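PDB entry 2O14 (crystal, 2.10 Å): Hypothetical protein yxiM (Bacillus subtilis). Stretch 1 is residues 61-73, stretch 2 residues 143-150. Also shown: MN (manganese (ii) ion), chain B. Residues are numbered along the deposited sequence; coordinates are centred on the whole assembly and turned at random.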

ATOM      1  N   GLY A  61       8.846   6.839  24.585  1.00 27.56           N
ATOM      2  CA  GLY A  61      10.138   6.522  24.004  1.00 26.26           C
ATOM      3  C   GLY A  61      10.432   7.345  22.765  1.00 24.05           C
ATOM      4  O   GLY A  61      10.183   8.550  22.742  1.00 23.35           O
ATOM      5  N   VAL A  62      10.953   6.702  21.728  1.00 18.88           N
ATOM      6  CA  VAL A  62      11.276   7.411  20.496  1.00 16.95           C
ATOM      7  C   VAL A  62      10.052   8.070  19.856  1.00 17.75           C
ATOM      8  O   VAL A  62      10.185   8.896  18.956  1.00 17.73           O
ATOM      9  CB  VAL A  62      11.949   6.469  19.476  1.00 16.31           C
ATOM     10  CG1 VAL A  62      13.276   5.977  20.036  1.00 14.53           C
ATOM     11  CG2 VAL A  62      11.041   5.295  19.157  1.00 14.99           C
ATOM     12  N   LYS A  63       8.864   7.721  20.341  1.00 19.69           N
ATOM     13  CA  LYS A  63       7.620   8.278  19.816  1.00 19.70           C
ATOM     14  C   LYS A  63       7.226   9.582  20.512  1.00 20.59           C
ATOM     15  O   LYS A  63       6.204  10.187  20.180  1.00 19.66           O
ATOM     16  CB  LYS A  63       6.486   7.259  19.964  1.00 16.77           C
ATOM     17  CG  LYS A  63       6.695   6.002  19.144  1.00 19.96           C
ATOM     18  CD  LYS A  63       5.490   5.087  19.233  1.00 23.13           C
ATOM     19  CE  LYS A  63       5.694   3.822  18.432  1.00 22.66           C
ATOM     20  NZ  LYS A  63       4.488   2.950  18.520  1.00 29.61           N
ATOM     21  N   SER A  64       8.044  10.012  21.469  1.00 18.05           N
ATOM     22  CA  SER A  64       7.785  11.243  22.209  1.00 17.02           C
ATOM     23  C   SER A  64       8.205  12.485  21.416  1.00 16.21           C
ATOM     24  O   SER A  64       7.827  13.604  21.756  1.00 14.42           O
ATOM     25  CB  SER A  64       8.546  11.225  23.536  1.00 17.57           C
ATOM     26  OG  SER A  64       9.938  11.361  23.294  1.00 19.39           O
ATOM     27  N   ASP A  65       9.008  12.292  20.375  1.00 14.14           N
ATOM     28  CA  ASP A  65       9.450  13.424  19.565  1.00 13.71           C
ATOM     29  C   ASP A  65       9.640  13.024  18.106  1.00 13.59           C
ATOM     30  O   ASP A  65       9.633  11.837  17.778  1.00 12.98           O
ATOM     31  CB  ASP A  65      10.746  14.017  20.133  1.00 13.80           C
ATOM     32  CG  ASP A  65      11.862  12.989  20.272  1.00 13.92           C
ATOM     33  OD1 ASP A  65      11.670  11.820  19.880  1.00 15.75           O
ATOM     34  OD2 ASP A  65      12.942  13.355  20.776  1.00 16.95           O
ATOM     35  N   ALA A  66       9.813  14.013  17.234  1.00 13.63           N
ATOM     36  CA  ALA A  66       9.979  13.735  15.814  1.00 14.69           C
ATOM     37  C   ALA A  66      10.472  14.942  15.035  1.00 14.01           C
ATOM     38  O   ALA A  66      10.714  16.003  15.599  1.00 14.91           O
ATOM     39  CB  ALA A  66       8.644  13.269  15.230  1.00 20.75           C
ATOM     40  N   VAL A  67      10.644  14.748  13.732  1.00 16.29           N
ATOM     41  CA  VAL A  67      11.041  15.821  12.831  1.00 16.71           C
ATOM     42  C   VAL A  67       9.885  15.919  11.852  1.00 17.84           C
ATOM     43  O   VAL A  67       9.232  14.913  11.556  1.00 18.02           O
ATOM     44  CB  VAL A  67      12.327  15.495  12.029  1.00 15.82           C
ATOM     45  CG1 VAL A  67      13.560  15.648  12.917  1.00 16.79           C
ATOM     46  CG2 VAL A  67      12.242  14.093  11.461  1.00 11.78           C
ATOM     47  N   GLU A  68       9.615  17.123  11.370  1.00 14.96           N
ATOM     48  CA  GLU A  68       8.539  17.324  10.408  1.00 15.99           C
ATOM     49  C   GLU A  68       9.105  17.750   9.058  1.00 15.44           C
ATOM     50  O   GLU A  68       9.960  18.634   8.984  1.00 15.57           O
ATOM     51  CB  GLU A  68       7.574  18.396  10.902  1.00 17.12           C
ATOM     52  CG  GLU A  68       6.399  18.598   9.978  1.00 19.04           C
ATOM     53  CD  GLU A  68       5.420  19.618  10.500  1.00 23.78           C
ATOM     54  OE1 GLU A  68       5.523  19.989  11.690  1.00 23.71           O
ATOM     55  OE2 GLU A  68       4.540  20.038   9.719  1.00 24.32           O
ATOM     56  N   PHE A  69       8.643  17.109   7.995  1.00 17.54           N
ATOM     57  CA  PHE A  69       9.099  17.463   6.658  1.00 17.68           C
ATOM     58  C   PHE A  69       8.214  18.605   6.169  1.00 18.17           C
ATOM     59  O   PHE A  69       7.022  18.412   5.914  1.00 17.95           O
ATOM     60  CB  PHE A  69       8.981  16.258   5.731  1.00 15.13           C
ATOM     61  CG  PHE A  69       9.940  15.147   6.060  1.00 15.32           C
ATOM     62  CD1 PHE A  69      11.105  14.973   5.320  1.00 14.20           C
ATOM     63  CD2 PHE A  69       9.682  14.275   7.117  1.00 14.15           C
ATOM     64  CE1 PHE A  69      12.001  13.942   5.626  1.00 12.77           C
ATOM     65  CE2 PHE A  69      10.572  13.242   7.430  1.00 11.92           C
ATOM     66  CZ  PHE A  69      11.729  13.078   6.683  1.00 11.48           C
ATOM     67  N   LEU A  70       8.805  19.793   6.058  1.00 16.11           N
ATOM     68  CA  LEU A  70       8.090  20.986   5.615  1.00 19.70           C
ATOM     69  C   LEU A  70       7.959  21.029   4.092  1.00 20.46           C
ATOM     70  O   LEU A  70       7.040  21.639   3.549  1.00 21.59           O
ATOM     71  CB  LEU A  70       8.807  22.236   6.125  1.00 19.60           C
ATOM     72  CG  LEU A  70       8.933  22.310   7.648  1.00 21.65           C
ATOM     73  CD1 LEU A  70       9.639  23.601   8.045  1.00 22.20           C
ATOM     74  CD2 LEU A  70       7.555  22.240   8.279  1.00 21.41           C
ATOM     75  N   ALA A  71       8.902  20.393   3.413  1.00 21.71           N
ATOM     76  CA  ALA A  71       8.880  20.292   1.965  1.00 18.81           C
ATOM     77  C   ALA A  71       8.716  18.794   1.750  1.00 19.15           C
ATOM     78  O   ALA A  71       9.317  17.998   2.471  1.00 20.22           O
ATOM     79  CB  ALA A  71      10.193  20.782   1.380  1.00 18.51           C
ATOM     80  N   TYR A  72       7.885  18.398   0.792  1.00 17.27           N
ATOM     81  CA  TYR A  72       7.677  16.979   0.542  1.00 17.47           C
ATOM     82  C   TYR A  72       7.418  16.672  -0.929  1.00 16.41           C
ATOM     83  O   TYR A  72       7.627  17.522  -1.791  1.00 16.61           O
ATOM     84  CB  TYR A  72       6.525  16.454   1.408  1.00 23.66           C
ATOM     85  CG  TYR A  72       5.295  17.318   1.340  1.00 26.11           C
ATOM     86  CD1 TYR A  72       5.156  18.429   2.167  1.00 27.16           C
ATOM     87  CD2 TYR A  72       4.302  17.064   0.404  1.00 27.51           C
ATOM     88  CE1 TYR A  72       4.055  19.269   2.055  1.00 29.84           C
ATOM     89  CE2 TYR A  72       3.203  17.894   0.280  1.00 31.11           C
ATOM     90  CZ  TYR A  72       3.086  18.994   1.105  1.00 32.05           C
ATOM     91  OH  TYR A  72       2.009  19.829   0.953  1.00 37.26           O
ATOM     92  N   GLY A  73       6.948  15.457  -1.198  1.00 19.51           N
ATOM     93  CA  GLY A  73       6.705  15.016  -2.564  1.00 19.03           C
ATOM     94  C   GLY A  73       7.755  13.955  -2.865  1.00 18.94           C
ATOM     95  O   GLY A  73       8.899  14.084  -2.425  1.00 17.78           O
TER
HETATM   96 MN    MN B 376      13.751  11.133  20.632  1.00 21.30          MN
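Stretch 2 (143-150) TAFTLSAL

How does stretch 2 run against stretch 1? It arrives as loop and becomes an extended strand that continues through Leu150, lying beside strand 65-69 in the antiparallel sense. The two N-to-C directions differ by 137°, well short of a flat 180°, and the axes approach to 4.5 Å. Val67 faces Leu147 as a hydrogen-bonded pair, CA to CA 5.5 Å; Glu68 and Thr146 form the adjoining non-hydrogen-bonded pair, CA to CA 4.3 Å.

Which hydrogen bonds hold the backbones together? Val67 N donates to Leu147 O at 3.1 Å, and Leu147 N returns the bond to Val67 O at 2.9 Å. Two residues along, Phe69 N reaches Phe145 O at 2.8 Å. At the other end Ser148, at phi/psi -97/-36, departs from extended geometry, and it is its side chain that binds the neighbouring strand: Ser148 OG donates to Asp65 O at 2.8 Å.

Where do the apolar side chains meet? Val67 and Leu147 share one face of the sheet, with Val67 CG2 4.0 Å from Leu147 CB, while the edge of the Phe69 ring brings CE2 to 3.9 Å from the same Leu147 CB. Past the end of strand 65-69, Tyr72 offers its ring face to the ring edge of Phe145; the planes stand at 71° and Tyr72 CE1 lies 3.6 Å from Phe145 CE2. Near the opposite end of the contact, Val62 CG2 packs 3.8 Å from Ala149 CB.

What does water add? One water bridges the stretches by donating to Lys63 O at 3.1 Å and to Ser148 OG at 3.2 Å. Another accepts from Phe145 N at 3.0 Å and donates to Phe69 O at 2.7 Å and Glu68 OE2 at 3.1 Å, extending the link between Phe69 and Phe145.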

ATOM      1  N   THR A 143      -1.819  18.322   6.403  1.00 24.01           N
ATOM      2  CA  THR A 143      -1.501  17.736   7.699  1.00 23.61           C
ATOM      3  C   THR A 143       0.016  17.622   7.886  1.00 22.96           C
ATOM      4  O   THR A 143       0.780  17.791   6.936  1.00 24.09           O
ATOM      5  CB  THR A 143      -2.175  16.353   7.864  1.00 23.67           C
ATOM      6  OG1 THR A 143      -1.778  15.488   6.797  1.00 22.90           O
ATOM      7  CG2 THR A 143      -3.689  16.504   7.837  1.00 24.87           C
ATOM      8  N   ALA A 144       0.448  17.349   9.112  1.00 22.78           N
ATOM      9  CA  ALA A 144       1.869  17.241   9.418  1.00 19.82           C
ATOM     10  C   ALA A 144       2.479  15.903   9.011  1.00 19.88           C
ATOM     11  O   ALA A 144       1.974  14.835   9.369  1.00 18.50           O
ATOM     12  CB  ALA A 144       2.096  17.482  10.905  1.00 16.96           C
ATOM     13  N   PHE A 145       3.572  15.968   8.256  1.00 17.54           N
ATOM     14  CA  PHE A 145       4.274  14.762   7.819  1.00 17.10           C
ATOM     15  C   PHE A 145       5.483  14.652   8.740  1.00 16.20           C
ATOM     16  O   PHE A 145       6.489  15.335   8.558  1.00 16.98           O
ATOM     17  CB  PHE A 145       4.670  14.911   6.351  1.00 15.93           C
ATOM     18  CG  PHE A 145       3.496  15.190   5.456  1.00 17.76           C
ATOM     19  CD1 PHE A 145       2.347  14.407   5.541  1.00 16.66           C
ATOM     20  CD2 PHE A 145       3.512  16.260   4.565  1.00 19.47           C
ATOM     21  CE1 PHE A 145       1.228  14.684   4.758  1.00 17.66           C
ATOM     22  CE2 PHE A 145       2.395  16.548   3.773  1.00 17.11           C
ATOM     23  CZ  PHE A 145       1.255  15.761   3.872  1.00 18.03           C
ATOM     24  N   THR A 146       5.353  13.795   9.744  1.00 17.14           N
ATOM     25  CA  THR A 146       6.376  13.623  10.765  1.00 16.10           C
ATOM     26  C   THR A 146       6.997  12.236  10.854  1.00 16.38           C
ATOM     27  O   THR A 146       6.370  11.235  10.503  1.00 15.50           O
ATOM     28  CB  THR A 146       5.784  13.936  12.134  1.00 12.73           C
ATOM     29  OG1 THR A 146       4.738  12.998  12.408  1.00 12.83           O
ATOM     30  CG2 THR A 146       5.200  15.339  12.157  1.00 11.29           C
ATOM     31  N   LEU A 147       8.225  12.189  11.363  1.00 14.97           N
ATOM     32  CA  LEU A 147       8.955  10.934  11.507  1.00 14.99           C
ATOM     33  C   LEU A 147       9.579  10.846  12.907  1.00 15.16           C
ATOM     34  O   LEU A 147      10.349  11.720  13.293  1.00 17.05           O
ATOM     35  CB  LEU A 147      10.047  10.854  10.428  1.00  8.52           C
ATOM     36  CG  LEU A 147      10.920   9.593  10.440  1.00 11.81           C
ATOM     37  CD1 LEU A 147      10.061   8.361  10.209  1.00  6.40           C
ATOM     38  CD2 LEU A 147      12.002   9.700   9.380  1.00 10.20           C
ATOM     39  N   SER A 148       9.248   9.800  13.664  1.00 13.84           N
ATOM     40  CA  SER A 148       9.797   9.631  15.012  1.00 13.93           C
ATOM     41  C   SER A 148      11.000   8.707  15.063  1.00 14.66           C
ATOM     42  O   SER A 148      11.918   8.928  15.842  1.00 15.72           O
ATOM     43  CB  SER A 148       8.735   9.084  15.980  1.00 15.90           C
ATOM     44  OG  SER A 148       7.861  10.098  16.439  1.00 19.14           O
ATOM     45  N   ALA A 149      11.002   7.658  14.251  1.00 16.08           N
ATOM     46  CA  ALA A 149      12.130   6.738  14.283  1.00 17.45           C
ATOM     47  C   ALA A 149      12.261   5.872  13.047  1.00 17.67           C
ATOM     48  O   ALA A 149      11.319   5.722  12.278  1.00 18.89           O
ATOM     49  CB  ALA A 149      12.027   5.842  15.515  1.00 11.58           C
ATOM     50  N   LEU A 150      13.447   5.303  12.873  1.00 14.63           N
ATOM     51  CA  LEU A 150      13.715   4.404  11.765  1.00 17.07           C
ATOM     52  C   LEU A 150      14.598   3.271  12.254  1.00 19.87           C
ATOM     53  O   LEU A 150      15.509   3.486  13.057  1.00 22.07           O
ATOM     54  CB  LEU A 150      14.451   5.110  10.628  1.00 17.05           C
ATOM     55  CG  LEU A 150      13.718   6.052   9.681  1.00 19.21           C
ATOM     56  CD1 LEU A 150      14.696   6.516   8.594  1.00 17.66           C
ATOM     57  CD2 LEU A 150      12.530   5.337   9.054  1.00 17.01           C
TER
HETATM   58  O   HOH W   1      12.558  10.217  22.181  1.00 16.86           O
HETATM   59  O   HOH W   2       5.021   9.174  17.536  1.00 16.46           O
HETATM   60  O   HOH W   3       4.621  18.530   7.063  1.00 13.35           O
HETATM   61  O   HOH W   4      15.396  11.991  19.198  1.00 15.25           O